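Local coordinates for geranyltranstransferase (Staphylococcus aureus, PDB 1RTR), which catalyses the condensation of isopentenyl pyrophosphate with geranyl pyrophosphate to form farnesyl pyrophosphate, a precursor in isoprenoid biosynthesis, at the interface of chains A and B. Numbering follows the deposited sequence. Chains: chain A/B, geranyltranstransferase.

Contact 1: the interface of chains A and B. Residues chain A 86-87, 154-155, 158; chain B 105-106, 109-110.
B:Trp106 lies under A:Met158, whose CB stands 3.7 Å from the centroid of the indole six-membered ring, a CH-pi contact offset toward the rim. A:Met155 meets the same ring at its CZ3 corner: its thioether SD is 3.4 Å from B:Trp106 CZ3 and displaced slightly toward the opposite side of the plane from the A:Met158 methylene. One methionine therefore covers a face of the indole, while the other abuts its rim. Near the root of the indole, the backbone carbonyl O of A:Ala86 approaches the methylene CB of B:Trp106 at 3.3 Å, a van der Waals contact that extends to CD1.

B:Leu110 sends its two methyls different ways. CD1 lies 3.4 Å from A:Met155 CG as the two side chains run past each other in opposite directions, whereas CD2 meets A:Met87 CE at 3.8 Å. A:Met87 SD also bears on B:Trp106 CB, its side chain crossing the tryptophan at nearly a right angle. Farther out, A:Ala86 CB and B:Glu105 CB touch at 3.8 Å.

The indole is placed by its first torsion (57°), which puts CG between the backbone N and carbonyl carbon of B:Trp106. B:Trp106 and B:Leu110 lie one turn apart on helix 105-124, while A:Met155 and A:Met158 come from helix 150-159. Apolar contact joins these helices to the aspartate-rich DDLPAMD segment containing A:Ala86 and A:Met87, probably bracing this substrate-binding motif against the partner subunit.

Contact 2: the interface of chains A and B. Residues chain A 147, 152-153, 156, 172, 176; chain B 26, 28.
Bending at chi3 (77°) turns the terminal methyl of B:Met26 toward A:Thr176, after a side chain that runs extended through chi2 (177°). The two side chains meet tip to tip, with B:Met26 CE 3.3 Å from the hydroxyl OG1 of A:Thr176. The threonine methyl joins the contact as well, CG2 lying 3.8 Å from the same CE.

The methionine end is surrounded by several groups of chain A. On helix 150-159, the carbonyl O of A:Gly152 comes within 3.4 Å of B:Met26 CE, and A:Gly153 CA also touches that methyl. Neither glycine has a side chain to stand between the methionine and the helix backbone, so the approach is directly onto the main chain. A:Leu156, one turn after A:Gly152, crosses the methionine at a slant and places CD2 3.8 Å from CE. A:Met172 CG adds a looser contact at 4.1 Å.

A second-shell bond helps to fix the threonine: A:Thr176 OG1 donates to the backbone O of A:Met172 at 2.8 Å. The C=O...donor angle is 146°, with the hydroxyl tilted somewhat from the carbonyl plane. This ties the hydroxyl back to the preceding turn of its own helix, and the oxygen meets the methionine methyl while so engaged.

Within this patch, water 1 links the subunits, lying 2.9 Å from A:Gly152 O and 2.7 Å from B:Thr28 OG1. The other branch of B:Thr28, methyl CG2, faces A:Leu156 CD1 and supplements this bridge with apolar contact.

In the fold, B:Met26 and B:Thr28 belong to the loop preceding helix 30-38 of chain B. This loop reaches across the subunit boundary and inserts the methionine between helices 150-159 and 167-177 of chain A.

Contact 1: the interface of chains A and B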
loop_
_atom_site.group_PDB
_atom_site.type_symbol
_atom_site.label_atom_id
_atom_site.label_comp_id
_atom_site.label_asym_id
_atom_site.label_seq_id
_atom_site.Cartn_x
_atom_site.Cartn_y
_atom_site.Cartn_z
ATOM N N ALA A 86 -13.609 -14.485 -3.077
ATOM C CA ALA A 86 -14.605 -13.482 -2.687
ATOM C C ALA A 86 -14.802 -12.413 -3.764
ATOM O O ALA A 86 -15.692 -11.568 -3.659
ATOM C CB ALA A 86 -14.226 -12.839 -1.365
ATOM N N MET A 87 -13.966 -12.468 -4.793
ATOM C CA MET A 87 -13.927 -11.461 -5.839
ATOM C C MET A 87 -14.182 -12.143 -7.193
ATOM O O MET A 87 -15.241 -12.739 -7.387
ATOM C CB MET A 87 -12.586 -10.710 -5.787
ATOM C CG MET A 87 -12.654 -9.248 -6.219
ATOM S SD MET A 87 -12.471 -7.976 -4.943
ATOM C CE MET A 87 -10.812 -8.270 -4.391
ATOM N N GLN A 154 -12.197 -1.099 -8.913
ATOM C CA GLN A 154 -12.520 -2.479 -8.569
ATOM C C GLN A 154 -13.797 -2.517 -7.749
ATOM O O GLN A 154 -14.600 -3.419 -7.923
ATOM C CB GLN A 154 -11.398 -3.151 -7.781
ATOM C CG GLN A 154 -10.602 -4.212 -8.543
ATOM C CD GLN A 154 -11.453 -5.347 -9.113
ATOM O OE1 GLN A 154 -12.163 -6.048 -8.382
ATOM N NE2 GLN A 154 -11.360 -5.539 -10.416
ATOM N N MET A 155 -13.981 -1.549 -6.850
ATOM C CA MET A 155 -15.216 -1.485 -6.062
ATOM C C MET A 155 -16.393 -1.307 -7.016
ATOM O O MET A 155 -17.313 -2.126 -7.016
ATOM C CB MET A 155 -15.187 -0.360 -5.028
ATOM C CG MET A 155 -14.717 -0.779 -3.638
ATOM S SD MET A 155 -15.766 -1.920 -2.714
ATOM C CE MET A 155 -17.248 -0.941 -2.432
ATOM N N MET A 158 -17.140 -4.457 -9.126
ATOM C CA MET A 158 -17.774 -5.518 -8.337
ATOM C C MET A 158 -19.227 -5.185 -8.000
ATOM O O MET A 158 -20.083 -6.056 -8.017
ATOM C CB MET A 158 -16.998 -5.769 -7.030
ATOM C CG MET A 158 -15.623 -6.375 -7.183
ATOM S SD MET A 158 -15.693 -8.134 -7.430
ATOM C CE MET A 158 -14.717 -8.285 -8.876
ATOM N N GLU B 105 -17.167 -9.622 2.322
ATOM C CA GLU B 105 -15.743 -9.887 2.188
ATOM C C GLU B 105 -15.007 -9.015 1.153
ATOM O O GLU B 105 -13.950 -8.448 1.468
ATOM C CB GLU B 105 -15.514 -11.375 1.918
ATOM C CG GLU B 105 -15.875 -12.274 3.096
ATOM C CD GLU B 105 -15.706 -13.753 2.789
ATOM O OE1 GLU B 105 -14.641 -14.148 2.274
ATOM O OE2 GLU B 105 -16.642 -14.532 3.073
ATOM N N TRP B 106 -15.548 -8.893 -0.066
ATOM C CA TRP B 106 -14.826 -8.182 -1.138
ATOM C C TRP B 106 -14.654 -6.697 -0.850
ATOM O O TRP B 106 -13.581 -6.140 -1.095
ATOM C CB TRP B 106 -15.394 -8.430 -2.556
ATOM C CG TRP B 106 -16.853 -8.098 -2.783
ATOM C CD1 TRP B 106 -17.911 -8.965 -2.710
ATOM C CD2 TRP B 106 -17.409 -6.831 -3.162
ATOM N NE1 TRP B 106 -19.087 -8.312 -2.993
ATOM C CE2 TRP B 106 -18.812 -7.001 -3.277
ATOM C CE3 TRP B 106 -16.869 -5.559 -3.400
ATOM C CZ2 TRP B 106 -19.674 -5.955 -3.615
ATOM C CZ3 TRP B 106 -17.727 -4.523 -3.739
ATOM C CH2 TRP B 106 -19.115 -4.729 -3.844
ATOM N N ILE B 109 -11.945 -6.373 1.921
ATOM C CA ILE B 109 -10.607 -6.477 1.338
ATOM C C ILE B 109 -10.191 -5.148 0.697
ATOM O O ILE B 109 -9.065 -4.661 0.925
ATOM C CB ILE B 109 -10.535 -7.617 0.299
ATOM C CG1 ILE B 109 -10.669 -8.978 0.979
ATOM C CG2 ILE B 109 -9.251 -7.531 -0.518
ATOM C CD1 ILE B 109 -11.324 -10.018 0.095
ATOM N N LEU B 110 -11.097 -4.562 -0.092
ATOM C CA LEU B 110 -10.781 -3.326 -0.802
ATOM C C LEU B 110 -10.628 -2.133 0.153
ATOM O O LEU B 110 -9.779 -1.254 -0.070
ATOM C CB LEU B 110 -11.795 -3.042 -1.927
ATOM C CG LEU B 110 -11.939 -4.072 -3.070
ATOM C CD1 LEU B 110 -12.881 -3.558 -4.134
ATOM C CD2 LEU B 110 -10.622 -4.506 -3.720
#

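Contact 2: the interface of chains A and B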
loop_
_atom_site.group_PDB
_atom_site.type_symbol
_atom_site.label_atom_id
_atom_site.label_comp_id
_atom_site.label_asym_id
_atom_site.label_seq_id
_atom_site.Cartn_x
_atom_site.Cartn_y
_atom_site.Cartn_z
ATOM N N HIS A 147 -8.444 4.732 -3.370
ATOM C CA HIS A 147 -9.896 4.671 -3.408
ATOM C C HIS A 147 -10.514 5.442 -4.572
ATOM O O HIS A 147 -11.573 5.060 -5.037
ATOM C CB HIS A 147 -10.519 5.041 -2.061
ATOM C CG HIS A 147 -10.389 6.484 -1.702
ATOM N ND1 HIS A 147 -11.481 7.303 -1.531
ATOM C CD2 HIS A 147 -9.302 7.249 -1.454
ATOM C CE1 HIS A 147 -11.073 8.515 -1.201
ATOM N NE2 HIS A 147 -9.755 8.510 -1.152
ATOM N N GLY A 152 -10.802 1.922 -6.242
ATOM C CA GLY A 152 -12.141 2.478 -6.385
ATOM C C GLY A 152 -12.845 1.912 -7.611
ATOM O O GLY A 152 -14.046 1.666 -7.583
ATOM N N GLY A 153 -12.088 1.683 -8.681
ATOM C CA GLY A 153 -12.619 1.075 -9.886
ATOM C C GLY A 153 -12.996 -0.377 -9.699
ATOM O O GLY A 153 -13.994 -0.845 -10.268
ATOM N N LEU A 156 -16.318 -0.263 -7.848
ATOM C CA LEU A 156 -17.320 0.010 -8.867
ATOM C C LEU A 156 -17.574 -1.188 -9.781
ATOM O O LEU A 156 -18.717 -1.493 -10.062
ATOM C CB LEU A 156 -16.981 1.268 -9.676
ATOM C CG LEU A 156 -18.156 1.880 -10.467
ATOM C CD1 LEU A 156 -19.451 1.906 -9.656
ATOM C CD2 LEU A 156 -17.841 3.270 -11.010
ATOM N N MET A 172 -16.254 5.124 -16.374
ATOM C CA MET A 172 -15.769 5.408 -15.031
ATOM C C MET A 172 -14.977 4.213 -14.477
ATOM O O MET A 172 -13.886 4.395 -13.932
ATOM C CB MET A 172 -16.923 5.788 -14.091
ATOM C CG MET A 172 -16.511 6.252 -12.685
ATOM S SD MET A 172 -15.373 7.679 -12.702
ATOM C CE MET A 172 -16.594 9.040 -12.749
ATOM N N THR A 176 -10.649 4.375 -14.016
ATOM C CA THR A 176 -10.052 4.326 -12.691
ATOM C C THR A 176 -9.369 2.979 -12.465
ATOM O O THR A 176 -8.213 2.938 -12.058
ATOM C CB THR A 176 -11.093 4.566 -11.593
ATOM O OG1 THR A 176 -12.183 3.666 -11.781
ATOM C CG2 THR A 176 -11.721 5.952 -11.710
ATOM N N MET B 26 -17.647 8.205 -7.147
ATOM C CA MET B 26 -17.944 6.900 -7.744
ATOM C C MET B 26 -19.147 6.199 -7.116
ATOM O O MET B 26 -19.638 5.195 -7.650
ATOM C CB MET B 26 -16.707 5.997 -7.741
ATOM C CG MET B 26 -15.506 6.616 -8.450
ATOM S SD MET B 26 -14.056 5.587 -8.370
ATOM C CE MET B 26 -14.514 4.410 -9.582
ATOM N N THR B 28 -19.951 4.398 -4.126
ATOM C CA THR B 28 -19.877 3.022 -3.647
ATOM C C THR B 28 -19.813 3.043 -2.133
ATOM O O THR B 28 -19.902 4.100 -1.511
ATOM C CB THR B 28 -18.629 2.284 -4.206
ATOM O OG1 THR B 28 -17.461 3.075 -3.962
ATOM C CG2 THR B 28 -18.674 2.175 -5.720
HETATM O O HOH W 1 -15.153 3.189 -5.346
#

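The C-alpha centres of contact 1 and contact 2 are about 12 Å apart, and both use helix 150-159 of chain A. Contact 1 engages A:Gln154, A:Met155 and A:Met158, while contact 2 engages A:Gly152, A:Gly153 and A:Leu156. The one helix is therefore gripped by helix 105-124 of chain B and by the chain B loop before helix 30-38. Two-fold symmetry repeats both contacts with the chains exchanged. The pairing fits the homodimer typical of polyprenyl synthases and may couple the position of this helix, and of the neighbouring aspartate-rich segment, to subunit association.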